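Long-range contact in cell wall binding protein cwp8 (Peptoclostridium difficile, PDB 5J6Q), which probably fixes itself to the bacterial cell wall through its CWB2 modules, as a protein associated with the S-layer: residues A[412-423]-A[436-447]. Numbering follows the deposited sequence.
Sequences LKDTFKTAFVVG and RAAQFGAPIIVT
Pro443 packs its pyrrolidine against the ring of Phe416. Pro443 CB touches Leu412 CD1 at 3.7 Å. Pro443 CG lies 3.5 Å from Phe416 CE1 and also reaches the methyl of Ala419. Pro443 CD sits over one face of the Phe416 ring, 3.7 Å from its centroid and shifted toward the rim, a CH-pi contact. The same Pro443 CD comes within 3.3 Å of Thr418 O. Phe416 takes the hindered rotamer, CG between backbone N and carbonyl carbon (chi1 61°), which swings the ring across the proline. A water donates to both Lys413 O and Gly441 O, bridging the two loops. Beyond Pro443 the chain becomes an edge strand, 444-447, parallel to strand 418-423 in the four-stranded parallel sheet of a CWB2 module and joined to it through a helical connection. Phe420 N donates to Pro443 O, and Ile445 N returns an almost straight 2.7 Å bond to Phe420 O (175° at the hydrogen); Val422 N to Ile445 O and Thr447 N to Val422 O continue the pairing. Phe420, Val422, Ile444 and Val446 share one face of the sheet, where Phe420 CD1 packs 3.8 Å from Ala437 CB. Ile445, on the other face, packs against Ala409 of helix 401-410.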
ATOM      1  N   LEU A 412      -0.382  28.093 -32.276  1.00 61.14           N
ATOM      2  CA  LEU A 412      -1.761  27.718 -31.961  1.00 65.16           C
ATOM      3  C   LEU A 412      -2.652  28.147 -33.146  1.00 71.70           C
ATOM      4  O   LEU A 412      -2.214  28.947 -33.956  1.00 77.52           O
ATOM      5  CB  LEU A 412      -2.297  28.433 -30.676  1.00 62.39           C
ATOM      6  CG  LEU A 412      -1.519  28.235 -29.328  1.00 55.35           C
ATOM      7  CD1 LEU A 412      -2.207  29.120 -28.248  1.00 47.95           C
ATOM      8  CD2 LEU A 412      -1.529  26.733 -28.819  1.00 51.17           C
ATOM      9  N   LYS A 413      -3.879  27.638 -33.245  1.00 80.30           N
ATOM     10  CA  LYS A 413      -4.804  28.054 -34.292  1.00 92.62           C
ATOM     11  C   LYS A 413      -5.460  29.401 -33.894  1.00 95.58           C
ATOM     12  O   LYS A 413      -5.938  29.518 -32.767  1.00 94.16           O
ATOM     13  CB  LYS A 413      -5.883  26.980 -34.485  1.00 96.99           C
ATOM     14  CG  LYS A 413      -5.318  25.647 -34.966  1.00102.06           C
ATOM     15  CD  LYS A 413      -5.837  24.484 -34.126  1.00104.82           C
ATOM     16  CE  LYS A 413      -7.236  24.071 -34.525  1.00106.91           C
ATOM     17  NZ  LYS A 413      -8.270  24.943 -33.899  1.00105.37           N
ATOM     18  N   ASP A 414      -5.478  30.402 -34.806  1.00 95.84           N
ATOM     19  CA  ASP A 414      -6.055  31.733 -34.585  1.00 96.17           C
ATOM     20  C   ASP A 414      -7.572  31.732 -34.374  1.00 98.55           C
ATOM     21  O   ASP A 414      -8.157  32.783 -34.139  1.00 98.98           O
ATOM     22  CB  ASP A 414      -5.743  32.623 -35.790  1.00100.77           C
ATOM     23  CG  ASP A 414      -6.064  31.946 -37.107  1.00106.63           C
ATOM     24  OD1 ASP A 414      -5.132  31.753 -37.912  1.00109.25           O
ATOM     25  OD2 ASP A 414      -7.252  31.597 -37.326  1.00108.12           O
ATOM     26  N   THR A 415      -8.209  30.573 -34.459  1.00 99.86           N
ATOM     27  CA  THR A 415      -9.653  30.446 -34.298  1.00103.01           C
ATOM     28  C   THR A 415     -10.095  30.588 -32.836  1.00101.62           C
ATOM     29  O   THR A 415     -11.270  30.358 -32.525  1.00 97.96           O
ATOM     30  CB  THR A 415     -10.056  29.081 -34.847  1.00106.07           C
ATOM     31  OG1 THR A 415      -9.129  28.111 -34.337  1.00108.78           O
ATOM     32  CG2 THR A 415     -10.030  29.050 -36.369  1.00108.16           C
ATOM     33  N   PHE A 416      -9.163  30.986 -31.952  1.00 96.57           N
ATOM     34  CA  PHE A 416      -9.442  31.097 -30.520  1.00 91.97           C
ATOM     35  C   PHE A 416     -10.077  32.420 -30.168  1.00 87.67           C
ATOM     36  O   PHE A 416      -9.699  33.446 -30.718  1.00 85.13           O
ATOM     37  CB  PHE A 416      -8.143  30.925 -29.715  1.00 87.81           C
ATOM     38  CG  PHE A 416      -7.110  31.973 -30.041  1.00 80.70           C
ATOM     39  CD1 PHE A 416      -7.038  33.148 -29.315  1.00 78.56           C
ATOM     40  CD2 PHE A 416      -6.207  31.780 -31.070  1.00 74.91           C
ATOM     41  CE1 PHE A 416      -6.083  34.107 -29.614  1.00 78.72           C
ATOM     42  CE2 PHE A 416      -5.252  32.739 -31.366  1.00 71.71           C
ATOM     43  CZ  PHE A 416      -5.196  33.896 -30.636  1.00 78.95           C
ATOM     44  N   LYS A 417     -11.025  32.401 -29.237  1.00 86.53           N
ATOM     45  CA  LYS A 417     -11.731  33.631 -28.826  1.00 88.08           C
ATOM     46  C   LYS A 417     -11.231  34.204 -27.495  1.00 86.51           C
ATOM     47  O   LYS A 417     -11.706  35.246 -27.039  1.00 83.04           O
ATOM     48  CB  LYS A 417     -13.239  33.343 -28.704  1.00 89.89           C
ATOM     49  CG  LYS A 417     -13.633  32.742 -27.355  1.00 89.76           C
ATOM     50  CD  LYS A 417     -14.911  33.350 -26.795  1.00 94.85           C
ATOM     51  CE  LYS A 417     -14.847  34.860 -26.750  1.00102.55           C
ATOM     52  NZ  LYS A 417     -14.879  35.377 -25.356  1.00109.18           N
ATOM     53  N   THR A 418     -10.285  33.521 -26.865  1.00 84.16           N
ATOM     54  CA  THR A 418      -9.763  33.968 -25.587  1.00 78.47           C
ATOM     55  C   THR A 418      -8.246  33.969 -25.559  1.00 72.78           C
ATOM     56  O   THR A 418      -7.572  33.183 -26.251  1.00 68.61           O
ATOM     57  CB  THR A 418     -10.329  33.069 -24.463  1.00 82.74           C
ATOM     58  OG1 THR A 418      -9.435  33.082 -23.361  1.00 87.39           O
ATOM     59  CG2 THR A 418     -10.494  31.622 -24.899  1.00 85.70           C
ATOM     60  N   ALA A 419      -7.707  34.894 -24.768  1.00 65.34           N
ATOM     61  CA  ALA A 419      -6.280  34.982 -24.583  1.00 60.58           C
ATOM     62  C   ALA A 419      -6.005  35.529 -23.172  1.00 57.02           C
ATOM     63  O   ALA A 419      -6.817  36.277 -22.620  1.00 55.09           O
ATOM     64  CB  ALA A 419      -5.662  35.853 -25.637  1.00 61.09           C
ATOM     65  N   PHE A 420      -4.887  35.115 -22.587  1.00 50.73           N
ATOM     66  CA  PHE A 420      -4.550  35.472 -21.210  1.00 48.20           C
ATOM     67  C   PHE A 420      -3.319  36.296 -21.179  1.00 44.06           C
ATOM     68  O   PHE A 420      -2.418  36.011 -21.958  1.00 47.64           O
ATOM     69  CB  PHE A 420      -4.281  34.185 -20.375  1.00 43.57           C
ATOM     70  CG  PHE A 420      -5.576  33.561 -19.990  1.00 43.74           C
ATOM     71  CD1 PHE A 420      -6.031  32.421 -20.632  1.00 42.30           C
ATOM     72  CD2 PHE A 420      -6.394  34.156 -19.039  1.00 49.98           C
ATOM     73  CE1 PHE A 420      -7.270  31.905 -20.334  1.00 48.45           C
ATOM     74  CE2 PHE A 420      -7.643  33.624 -18.743  1.00 46.58           C
ATOM     75  CZ  PHE A 420      -8.069  32.510 -19.391  1.00 52.48           C
ATOM     76  N   VAL A 421      -3.238  37.278 -20.293  1.00 45.54           N
ATOM     77  CA  VAL A 421      -2.019  38.108 -20.213  1.00 48.63           C
ATOM     78  C   VAL A 421      -1.480  38.070 -18.851  1.00 48.63           C
ATOM     79  O   VAL A 421      -2.210  38.275 -17.894  1.00 49.42           O
ATOM     80  CB  VAL A 421      -2.260  39.592 -20.622  1.00 51.13           C
ATOM     81  CG1 VAL A 421      -1.154  40.484 -20.058  1.00 54.58           C
ATOM     82  CG2 VAL A 421      -2.285  39.698 -22.137  1.00 49.94           C
ATOM     83  N   VAL A 422      -0.174  37.824 -18.737  1.00 47.03           N
ATOM     84  CA  VAL A 422       0.482  37.663 -17.424  1.00 43.95           C
ATOM     85  C   VAL A 422       1.803  38.349 -17.490  1.00 44.49           C
ATOM     86  O   VAL A 422       2.291  38.591 -18.606  1.00 50.15           O
ATOM     87  CB  VAL A 422       0.633  36.101 -17.139  1.00 44.30           C
ATOM     88  CG1 VAL A 422      -0.726  35.368 -17.373  1.00 40.44           C
ATOM     89  CG2 VAL A 422       1.696  35.483 -18.051  1.00 36.64           C
ATOM     90  N   GLY A 423       2.449  38.590 -16.362  1.00 45.52           N
ATOM     91  CA  GLY A 423       3.739  39.282 -16.377  1.00 42.00           C
ATOM     92  C   GLY A 423       4.933  38.353 -16.427  1.00 49.20           C
ATOM     93  O   GLY A 423       4.903  37.200 -16.003  1.00 52.28           O
ATOM     94  N   ARG A 436      -6.997  26.005 -17.699  1.00 37.60           N
ATOM     95  CA  ARG A 436      -8.132  26.666 -18.334  1.00 41.50           C
ATOM     96  C   ARG A 436      -7.753  27.080 -19.726  1.00 42.29           C
ATOM     97  O   ARG A 436      -8.561  26.829 -20.646  1.00 40.89           O
ATOM     98  CB  ARG A 436      -8.563  27.856 -17.474  1.00 42.86           C
ATOM     99  CG  ARG A 436      -9.440  28.823 -18.196  1.00 42.89           C
ATOM    100  CD  ARG A 436     -10.791  28.112 -18.399  1.00 44.96           C
ATOM    101  NE  ARG A 436     -11.735  28.954 -19.100  1.00 50.07           N
ATOM    102  CZ  ARG A 436     -13.061  28.779 -19.054  1.00 62.05           C
ATOM    103  NH1 ARG A 436     -13.856  29.596 -19.731  1.00 52.82           N
ATOM    104  NH2 ARG A 436     -13.597  27.785 -18.329  1.00 45.35           N
ATOM    105  N   ALA A 437      -6.530  27.654 -19.904  1.00 36.10           N
ATOM    106  CA  ALA A 437      -6.116  28.061 -21.222  1.00 39.88           C
ATOM    107  C   ALA A 437      -5.902  26.858 -22.117  1.00 43.66           C
ATOM    108  O   ALA A 437      -6.368  26.897 -23.274  1.00 41.85           O
ATOM    109  CB  ALA A 437      -4.855  28.857 -21.174  1.00 35.38           C
ATOM    110  N   ALA A 438      -5.220  25.788 -21.603  1.00 39.93           N
ATOM    111  CA  ALA A 438      -4.994  24.596 -22.391  1.00 39.38           C
ATOM    112  C   ALA A 438      -6.355  24.041 -22.802  1.00 40.32           C
ATOM    113  O   ALA A 438      -6.482  23.485 -23.871  1.00 43.89           O
ATOM    114  CB  ALA A 438      -4.258  23.522 -21.604  1.00 38.55           C
ATOM    115  N   GLN A 439      -7.324  24.169 -21.939  1.00 42.97           N
ATOM    116  CA  GLN A 439      -8.652  23.608 -22.178  1.00 51.13           C
ATOM    117  C   GLN A 439      -9.444  24.407 -23.288  1.00 57.39           C
ATOM    118  O   GLN A 439     -10.500  23.949 -23.707  1.00 61.04           O
ATOM    119  CB  GLN A 439      -9.448  23.654 -20.880  1.00 50.71           C
ATOM    120  CG  GLN A 439     -10.777  22.935 -21.020  1.00 55.32           C
ATOM    121  CD  GLN A 439     -11.711  23.130 -19.876  1.00 54.86           C
ATOM    122  OE1 GLN A 439     -12.952  23.177 -20.045  1.00 58.00           O
ATOM    123  NE2 GLN A 439     -11.200  23.222 -18.686  1.00 52.10           N
ATOM    124  N   PHE A 440      -8.926  25.561 -23.750  1.00 60.42           N
ATOM    125  CA  PHE A 440      -9.688  26.362 -24.695  1.00 63.19           C
ATOM    126  C   PHE A 440      -8.842  26.918 -25.805  1.00 59.93           C
ATOM    127  O   PHE A 440      -9.323  27.819 -26.458  1.00 62.17           O
ATOM    128  CB  PHE A 440     -10.402  27.545 -23.971  1.00 60.33           C
ATOM    129  CG  PHE A 440     -11.614  27.143 -23.171  1.00 66.67           C
ATOM    130  CD1 PHE A 440     -11.492  26.724 -21.867  1.00 70.95           C
ATOM    131  CD2 PHE A 440     -12.875  27.153 -23.738  1.00 80.43           C
ATOM    132  CE1 PHE A 440     -12.597  26.321 -21.147  1.00 71.51           C
ATOM    133  CE2 PHE A 440     -13.982  26.748 -23.008  1.00 87.43           C
ATOM    134  CZ  PHE A 440     -13.831  26.334 -21.715  1.00 79.69           C
ATOM    135  N   GLY A 441      -7.616  26.434 -26.041  1.00 55.27           N
ATOM    136  CA  GLY A 441      -6.832  26.989 -27.135  1.00 56.28           C
ATOM    137  C   GLY A 441      -6.426  28.441 -26.906  1.00 58.08           C
ATOM    138  O   GLY A 441      -5.898  29.097 -27.806  1.00 57.32           O
ATOM    139  N   ALA A 442      -6.649  28.939 -25.683  1.00 56.69           N
ATOM    140  CA  ALA A 442      -6.289  30.303 -25.314  1.00 53.85           C
ATOM    141  C   ALA A 442      -4.801  30.489 -25.107  1.00 54.79           C
ATOM    142  O   ALA A 442      -4.167  29.754 -24.342  1.00 56.26           O
ATOM    143  CB  ALA A 442      -7.021  30.702 -24.057  1.00 54.02           C
ATOM    144  N   PRO A 443      -4.170  31.425 -25.837  1.00 53.53           N
ATOM    145  CA  PRO A 443      -2.748  31.636 -25.629  1.00 50.03           C
ATOM    146  C   PRO A 443      -2.510  32.337 -24.300  1.00 49.49           C
ATOM    147  O   PRO A 443      -3.405  32.972 -23.713  1.00 46.21           O
ATOM    148  CB  PRO A 443      -2.332  32.490 -26.842  1.00 51.22           C
ATOM    149  CG  PRO A 443      -3.613  33.075 -27.352  1.00 53.44           C
ATOM    150  CD  PRO A 443      -4.638  32.053 -27.084  1.00 53.84           C
ATOM    151  N   ILE A 444      -1.267  32.264 -23.852  1.00 49.19           N
ATOM    152  CA  ILE A 444      -0.905  32.890 -22.629  1.00 50.18           C
ATOM    153  C   ILE A 444       0.188  33.796 -23.060  1.00 50.85           C
ATOM    154  O   ILE A 444       1.277  33.328 -23.383  1.00 48.37           O
ATOM    155  CB  ILE A 444      -0.393  31.854 -21.583  1.00 49.96           C
ATOM    156  CG1 ILE A 444      -1.570  31.024 -21.003  1.00 43.99           C
ATOM    157  CG2 ILE A 444       0.345  32.582 -20.492  1.00 40.54           C
ATOM    158  CD1 ILE A 444      -1.040  29.781 -20.221  1.00 40.03           C
ATOM    159  N   ILE A 445      -0.076  35.092 -23.032  1.00 52.94           N
ATOM    160  CA  ILE A 445       0.905  36.031 -23.507  1.00 51.07           C
ATOM    161  C   ILE A 445       1.580  36.586 -22.305  1.00 53.46           C
ATOM    162  O   ILE A 445       0.907  37.021 -21.365  1.00 54.88           O
ATOM    163  CB  ILE A 445       0.141  37.112 -24.339  1.00 54.84           C
ATOM    164  CG1 ILE A 445      -0.602  36.443 -25.552  1.00 47.72           C
ATOM    165  CG2 ILE A 445       1.126  38.178 -24.805  1.00 53.08           C
ATOM    166  CD1 ILE A 445       0.383  35.644 -26.472  1.00 46.48           C
ATOM    167  N   VAL A 446       2.874  36.559 -22.323  1.00 49.29           N
ATOM    168  CA  VAL A 446       3.707  37.044 -21.251  1.00 48.39           C
ATOM    169  C   VAL A 446       4.194  38.435 -21.717  1.00 55.90           C
ATOM    170  O   VAL A 446       4.682  38.526 -22.847  1.00 57.78           O
ATOM    171  CB  VAL A 446       4.865  36.072 -21.097  1.00 46.32           C
ATOM    172  CG1 VAL A 446       5.816  36.523 -19.993  1.00 44.74           C
ATOM    173  CG2 VAL A 446       4.350  34.663 -20.817  1.00 44.76           C
ATOM    174  N   THR A 447       4.107  39.496 -20.846  1.00 62.62           N
ATOM    175  CA  THR A 447       4.515  40.832 -21.276  1.00 70.47           C
ATOM    176  C   THR A 447       5.391  41.554 -20.236  1.00 73.44           C
ATOM    177  O   THR A 447       5.351  41.260 -19.026  1.00 72.46           O
ATOM    178  CB  THR A 447       3.242  41.659 -21.610  1.00 73.83           C
ATOM    179  OG1 THR A 447       3.645  42.903 -22.226  1.00 74.79           O
ATOM    180  CG2 THR A 447       2.398  41.960 -20.359  1.00 71.15           C
TER
HETATM  181  O   HOH W   1      -6.501  27.828 -30.475  1.00 57.15           O
HETATM  182  O   HOH W   2     -11.010  30.926 -21.318  1.00 57.42           O